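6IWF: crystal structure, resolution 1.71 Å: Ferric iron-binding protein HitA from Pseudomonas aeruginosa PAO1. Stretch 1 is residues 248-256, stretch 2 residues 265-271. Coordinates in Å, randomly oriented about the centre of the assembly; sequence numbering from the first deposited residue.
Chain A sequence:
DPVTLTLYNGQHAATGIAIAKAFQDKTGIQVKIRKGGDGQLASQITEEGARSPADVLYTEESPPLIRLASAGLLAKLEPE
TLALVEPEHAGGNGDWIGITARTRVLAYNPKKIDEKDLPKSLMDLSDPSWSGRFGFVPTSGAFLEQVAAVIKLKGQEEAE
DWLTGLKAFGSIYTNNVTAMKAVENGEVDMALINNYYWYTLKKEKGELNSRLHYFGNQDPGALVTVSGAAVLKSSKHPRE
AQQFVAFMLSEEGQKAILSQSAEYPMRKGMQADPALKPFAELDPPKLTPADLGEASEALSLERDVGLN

Stretch 1 (248-256) MLSEEGQKA
Stretch 2 (265-271) PMRKGMQ

Stretch 1 is a short turn leading into a helix that begins at Glu251 and runs through Ala256 and beyond. The turn is set by Leu249 (phi/psi -106/7°) and Ser250 (-72/163°); from Glu251 onward the angles are helical, near -60/-42°. Ser250 occupies the N-cap: with chi1 at 69° (p), its OG accepts from Gly253 N at 3.0 Å. The first helical backbone bonds are Gln254 N to Ser250 O, 2.9 Å, and Lys255 N to Glu251 O, 3.1 Å. In stretch 2, Pro265 is extended (-69/147°), Met266 bends the chain (-96/-14°), and Arg267 to Met270 form a type II turn closed by Met270 N donating to Arg267 O at 3.2 Å. Gly269 holds the positive phi (82/1°) that favours glycine. The register is fixed by two CA-CA distances, Leu249 to Arg267 at 5.6 Å and Gln254 to Pro265 at 6.5 Å. The contact buries 369 Å², both sides summed.

The polar contacts involve one glutamine and one arginine, each reaching backbone groups of the other stretch. Gln254 points its CA-CB bond toward stretch 2 and is buried; chi1 -66° (m), chi2 -88° (m) and chi3 -82° bring OE1 to two successive amides. Arg267 N donates to Gln254 OE1 at 3.1 Å with an N-H...O angle of 168°, whereas Met266 N to Gln254 OE1, also 3.1 Å, is weak at 121°. The other half of the amide turns back into its own stretch: Gln254 NE2 donates to Met248 O at 2.9 Å and 154°. A carboxamide suits this place because it can accept from one stretch while donating to the other.

Arg267 also points toward its partner, with chi1, chi2 and chi3 all t (178°, -173°, 172°) and chi4 at 76°. This extended chain carries the guanidinium to the start of the helix, where Arg267 NH1 donates to Leu249 O at 2.9 Å and 153°. That carbonyl lies at the guanidinium edge, near its plane, as a hydrogen bond requires. Glu251 N instead lies over one face, 3.7 Å from Arg267 NE. The carboxylate of Glu251 makes no salt bridge with Arg267: Glu251 CB lies 4.2 Å from Arg267 NE, but Glu251 OE2 is 5.8 Å from that atom and 5.7 Å from Arg267 NH2.

Apolar packing completes the interface. Met270 points toward the helix, its chi1 -170° (t), chi2 148° between wells and chi3 -160° (t) giving a long, nearly extended side chain. Its SD lies 3.6 Å from Gln254 CB, and its CE lies 3.5 Å from Lys255 CG and 4.0 Å from Glu251 CG. The unbranched thioether thus packs along the aliphatic parts of three helical side chains, including those of exposed, charged residues. Leu249, buried, with chi1 -75° (m) and chi2 158° (t), starts sideways, but its end comes nearer stretch 2: Leu249 CD2 sits 4.3 Å from Met266 CB. Met266 (chi1 -67°, m; chi2 -77°, m; chi3 84°, p) leads the end of its side chain away from stretch 1.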

ATOM      1  N   MET A 248       6.881   2.290  15.856  1.00 11.34           N
ATOM      2  CA  MET A 248       6.778   2.452  14.409  1.00  7.54           C
ATOM      3  C   MET A 248       6.368   3.867  14.034  1.00 10.42           C
ATOM      4  O   MET A 248       6.666   4.319  12.923  1.00 12.18           O
ATOM      5  CB  MET A 248       5.777   1.446  13.834  1.00  7.23           C
ATOM      6  CG  MET A 248       6.140  -0.002  14.108  1.00 10.25           C
ATOM      7  SD  MET A 248       4.875  -1.078  13.386  1.00  9.00           S
ATOM      8  CE  MET A 248       5.357  -0.975  11.656  1.00 11.02           C
ATOM      9  N   LEU A 249       5.669   4.564  14.929  1.00 10.66           N
ATOM     10  CA  LEU A 249       5.188   5.919  14.704  1.00  8.78           C
ATOM     11  C   LEU A 249       5.994   6.956  15.478  1.00 13.70           C
ATOM     12  O   LEU A 249       5.611   8.130  15.502  1.00 14.51           O
ATOM     13  CB  LEU A 249       3.716   6.029  15.078  1.00 11.94           C
ATOM     14  CG  LEU A 249       2.841   5.363  14.023  1.00 12.79           C
ATOM     15  CD1 LEU A 249       1.506   5.003  14.638  1.00 11.84           C
ATOM     16  CD2 LEU A 249       2.674   6.295  12.824  1.00  9.48           C
ATOM     17  N   SER A 250       7.076   6.544  16.128  1.00 13.08           N
ATOM     18  CA  SER A 250       8.018   7.527  16.650  1.00 16.99           C
ATOM     19  C   SER A 250       8.804   8.165  15.505  1.00 14.77           C
ATOM     20  O   SER A 250       8.855   7.648  14.386  1.00 11.83           O
ATOM     21  CB  SER A 250       8.982   6.881  17.647  1.00 13.95           C
ATOM     22  OG  SER A 250       9.874   5.984  17.008  1.00 12.37           O
ATOM     23  N   GLU A 251       9.428   9.309  15.795  1.00 20.69           N
ATOM     24  CA  GLU A 251      10.290   9.933  14.795  1.00 19.76           C
ATOM     25  C   GLU A 251      11.374   8.970  14.318  1.00 16.24           C
ATOM     26  O   GLU A 251      11.645   8.872  13.116  1.00 16.46           O
ATOM     27  CB  GLU A 251      10.912  11.215  15.356  1.00 21.89           C
ATOM     28  CG  GLU A 251      11.021  12.334  14.337  1.00 34.02           C
ATOM     29  CD  GLU A 251      12.133  13.317  14.660  1.00 43.91           C
ATOM     30  OE1 GLU A 251      12.981  13.566  13.774  1.00 44.83           O
ATOM     31  OE2 GLU A 251      12.155  13.842  15.798  1.00 49.97           O
ATOM     32  N   GLU A 252      11.996   8.238  15.244  1.00 15.67           N
ATOM     33  CA  GLU A 252      13.052   7.309  14.864  1.00 17.23           C
ATOM     34  C   GLU A 252      12.507   6.140  14.045  1.00 16.10           C
ATOM     35  O   GLU A 252      13.136   5.711  13.072  1.00 15.04           O
ATOM     36  CB  GLU A 252      13.763   6.805  16.119  1.00 20.80           C
ATOM     37  CG  GLU A 252      14.831   5.771  15.860  1.00 26.65           C
ATOM     38  CD  GLU A 252      15.425   5.214  17.149  1.00 29.15           C
ATOM     39  OE1 GLU A 252      15.081   5.730  18.235  1.00 37.36           O
ATOM     40  OE2 GLU A 252      16.225   4.261  17.069  1.00 32.67           O
ATOM     41  N   GLY A 253      11.350   5.601  14.434  1.00 15.13           N
ATOM     42  CA  GLY A 253      10.788   4.479  13.696  1.00 12.43           C
ATOM     43  C   GLY A 253      10.338   4.876  12.300  1.00 11.09           C
ATOM     44  O   GLY A 253      10.635   4.191  11.319  1.00 11.40           O
ATOM     45  N   GLN A 254       9.626   5.994  12.193  1.00 12.05           N
ATOM     46  CA  GLN A 254       9.220   6.474  10.873  1.00 10.04           C
ATOM     47  C   GLN A 254      10.430   6.684   9.971  1.00 15.22           C
ATOM     48  O   GLN A 254      10.395   6.353   8.779  1.00 11.82           O
ATOM     49  CB  GLN A 254       8.417   7.761  11.009  1.00  8.80           C
ATOM     50  CG  GLN A 254       7.084   7.577  11.721  1.00  8.95           C
ATOM     51  CD  GLN A 254       5.977   7.202  10.763  1.00 11.99           C
ATOM     52  OE1 GLN A 254       5.395   8.066  10.113  1.00 11.84           O
ATOM     53  NE2 GLN A 254       5.668   5.910  10.678  1.00  9.24           N
ATOM     54  N   LYS A 255      11.523   7.218  10.520  1.00 14.52           N
ATOM     55  CA  LYS A 255      12.699   7.436   9.685  1.00 14.30           C
ATOM     56  C   LYS A 255      13.299   6.115   9.220  1.00 12.56           C
ATOM     57  O   LYS A 255      13.687   5.984   8.056  1.00 11.96           O
ATOM     58  CB  LYS A 255      13.729   8.283  10.435  1.00 18.87           C
ATOM     59  CG  LYS A 255      13.276   9.715  10.636  1.00 25.39           C
ATOM     60  CD  LYS A 255      14.440  10.680  10.816  1.00 36.21           C
ATOM     61  CE  LYS A 255      14.054  12.078  10.353  1.00 40.23           C
ATOM     62  NZ  LYS A 255      13.850  12.124   8.874  1.00 38.49           N
ATOM     63  N   ALA A 256      13.347   5.109  10.103  1.00 11.07           N
ATOM     64  CA  ALA A 256      13.833   3.794   9.698  1.00 11.64           C
ATOM     65  C   ALA A 256      12.977   3.213   8.582  1.00 10.38           C
ATOM     66  O   ALA A 256      13.496   2.661   7.603  1.00 11.69           O
ATOM     67  CB  ALA A 256      13.848   2.848  10.902  1.00 15.68           C
ATOM     68  N   PRO A 265       4.948   9.686   5.606  1.00  6.97           N
ATOM     69  CA  PRO A 265       4.779   9.269   7.003  1.00  7.44           C
ATOM     70  C   PRO A 265       3.389   9.593   7.532  1.00  9.43           C
ATOM     71  O   PRO A 265       2.773  10.601   7.166  1.00  9.56           O
ATOM     72  CB  PRO A 265       5.855  10.075   7.747  1.00  8.50           C
ATOM     73  CG  PRO A 265       6.091  11.269   6.878  1.00 12.97           C
ATOM     74  CD  PRO A 265       5.901  10.796   5.454  1.00  6.99           C
ATOM     75  N   MET A 266       2.892   8.726   8.423  1.00  7.00           N
ATOM     76  CA  MET A 266       1.588   8.956   9.025  1.00  7.57           C
ATOM     77  C   MET A 266       1.671   9.641  10.383  1.00  6.75           C
ATOM     78  O   MET A 266       0.652  10.146  10.855  1.00 10.01           O
ATOM     79  CB  MET A 266       0.806   7.644   9.157  1.00  9.06           C
ATOM     80  CG  MET A 266       0.401   7.033   7.796  1.00  7.78           C
ATOM     81  SD  MET A 266      -0.998   7.852   7.003  1.00 13.83           S
ATOM     82  CE  MET A 266      -0.258   9.248   6.151  1.00 12.70           C
ATOM     83  N   ARG A 267       2.859   9.696  10.982  1.00 10.44           N
ATOM     84  CA  ARG A 267       3.075  10.452  12.209  1.00  8.99           C
ATOM     85  C   ARG A 267       2.800  11.923  11.950  1.00 15.23           C
ATOM     86  O   ARG A 267       3.395  12.523  11.045  1.00 13.62           O
ATOM     87  CB  ARG A 267       4.509  10.252  12.693  1.00  9.26           C
ATOM     88  CG  ARG A 267       4.859  11.043  13.946  1.00 16.67           C
ATOM     89  CD  ARG A 267       6.340  10.930  14.258  1.00 19.11           C
ATOM     90  NE  ARG A 267       6.729  11.839  15.338  1.00 23.19           N
ATOM     91  CZ  ARG A 267       6.475  11.631  16.629  1.00 28.16           C
ATOM     92  NH1 ARG A 267       5.833  10.540  17.021  1.00 17.86           N
ATOM     93  NH2 ARG A 267       6.869  12.519  17.538  1.00 27.26           N
ATOM     94  N   LYS A 268       1.871  12.489  12.722  1.00 13.49           N
ATOM     95  CA  LYS A 268       1.502  13.888  12.557  1.00 18.53           C
ATOM     96  C   LYS A 268       2.721  14.782  12.716  1.00 19.77           C
ATOM     97  O   LYS A 268       3.565  14.553  13.586  1.00 20.15           O
ATOM     98  CB  LYS A 268       0.438  14.275  13.579  1.00 18.97           C
ATOM     99  CG  LYS A 268      -0.941  13.751  13.248  1.00 17.96           C
ATOM    100  CD  LYS A 268      -2.009  14.473  14.041  1.00 26.40           C
ATOM    101  CE  LYS A 268      -2.354  13.725  15.306  1.00 23.60           C
ATOM    102  NZ  LYS A 268      -3.817  13.780  15.589  1.00 31.04           N
ATOM    103  N   GLY A 269       2.817  15.796  11.854  1.00 22.54           N
ATOM    104  CA  GLY A 269       3.890  16.767  11.913  1.00 24.04           C
ATOM    105  C   GLY A 269       5.178  16.336  11.256  1.00 28.39           C
ATOM    106  O   GLY A 269       6.152  17.098  11.271  1.00 27.04           O
ATOM    107  N   MET A 270       5.220  15.141  10.685  1.00 22.71           N
ATOM    108  CA  MET A 270       6.396  14.645   9.996  1.00 23.08           C
ATOM    109  C   MET A 270       6.251  14.863   8.493  1.00 20.96           C
ATOM    110  O   MET A 270       5.180  14.641   7.917  1.00 23.46           O
ATOM    111  CB  MET A 270       6.598  13.165  10.306  1.00 22.44           C
ATOM    112  CG  MET A 270       7.912  12.631   9.837  1.00 32.20           C
ATOM    113  SD  MET A 270       8.452  11.348  10.951  1.00 33.74           S
ATOM    114  CE  MET A 270      10.201  11.325  10.583  1.00 27.50           C
ATOM    115  N   GLN A 271       7.326  15.319   7.866  1.00 27.93           N
ATOM    116  CA  GLN A 271       7.334  15.541   6.430  1.00 30.54           C
ATOM    117  C   GLN A 271       7.985  14.356   5.736  1.00 22.38           C
ATOM    118  O   GLN A 271       8.847  13.677   6.300  1.00 20.27           O
ATOM    119  CB  GLN A 271       8.077  16.831   6.065  1.00 29.22           C
ATOM    120  CG  GLN A 271       7.650  18.060   6.872  1.00 32.24           C
ATOM    121  CD  GLN A 271       6.266  18.564   6.488  1.00 39.31           C
ATOM    122  OE1 GLN A 271       6.036  18.983   5.352  1.00 44.29           O
ATOM    123  NE2 GLN A 271       5.334  18.524   7.440  1.00 37.24           N
TER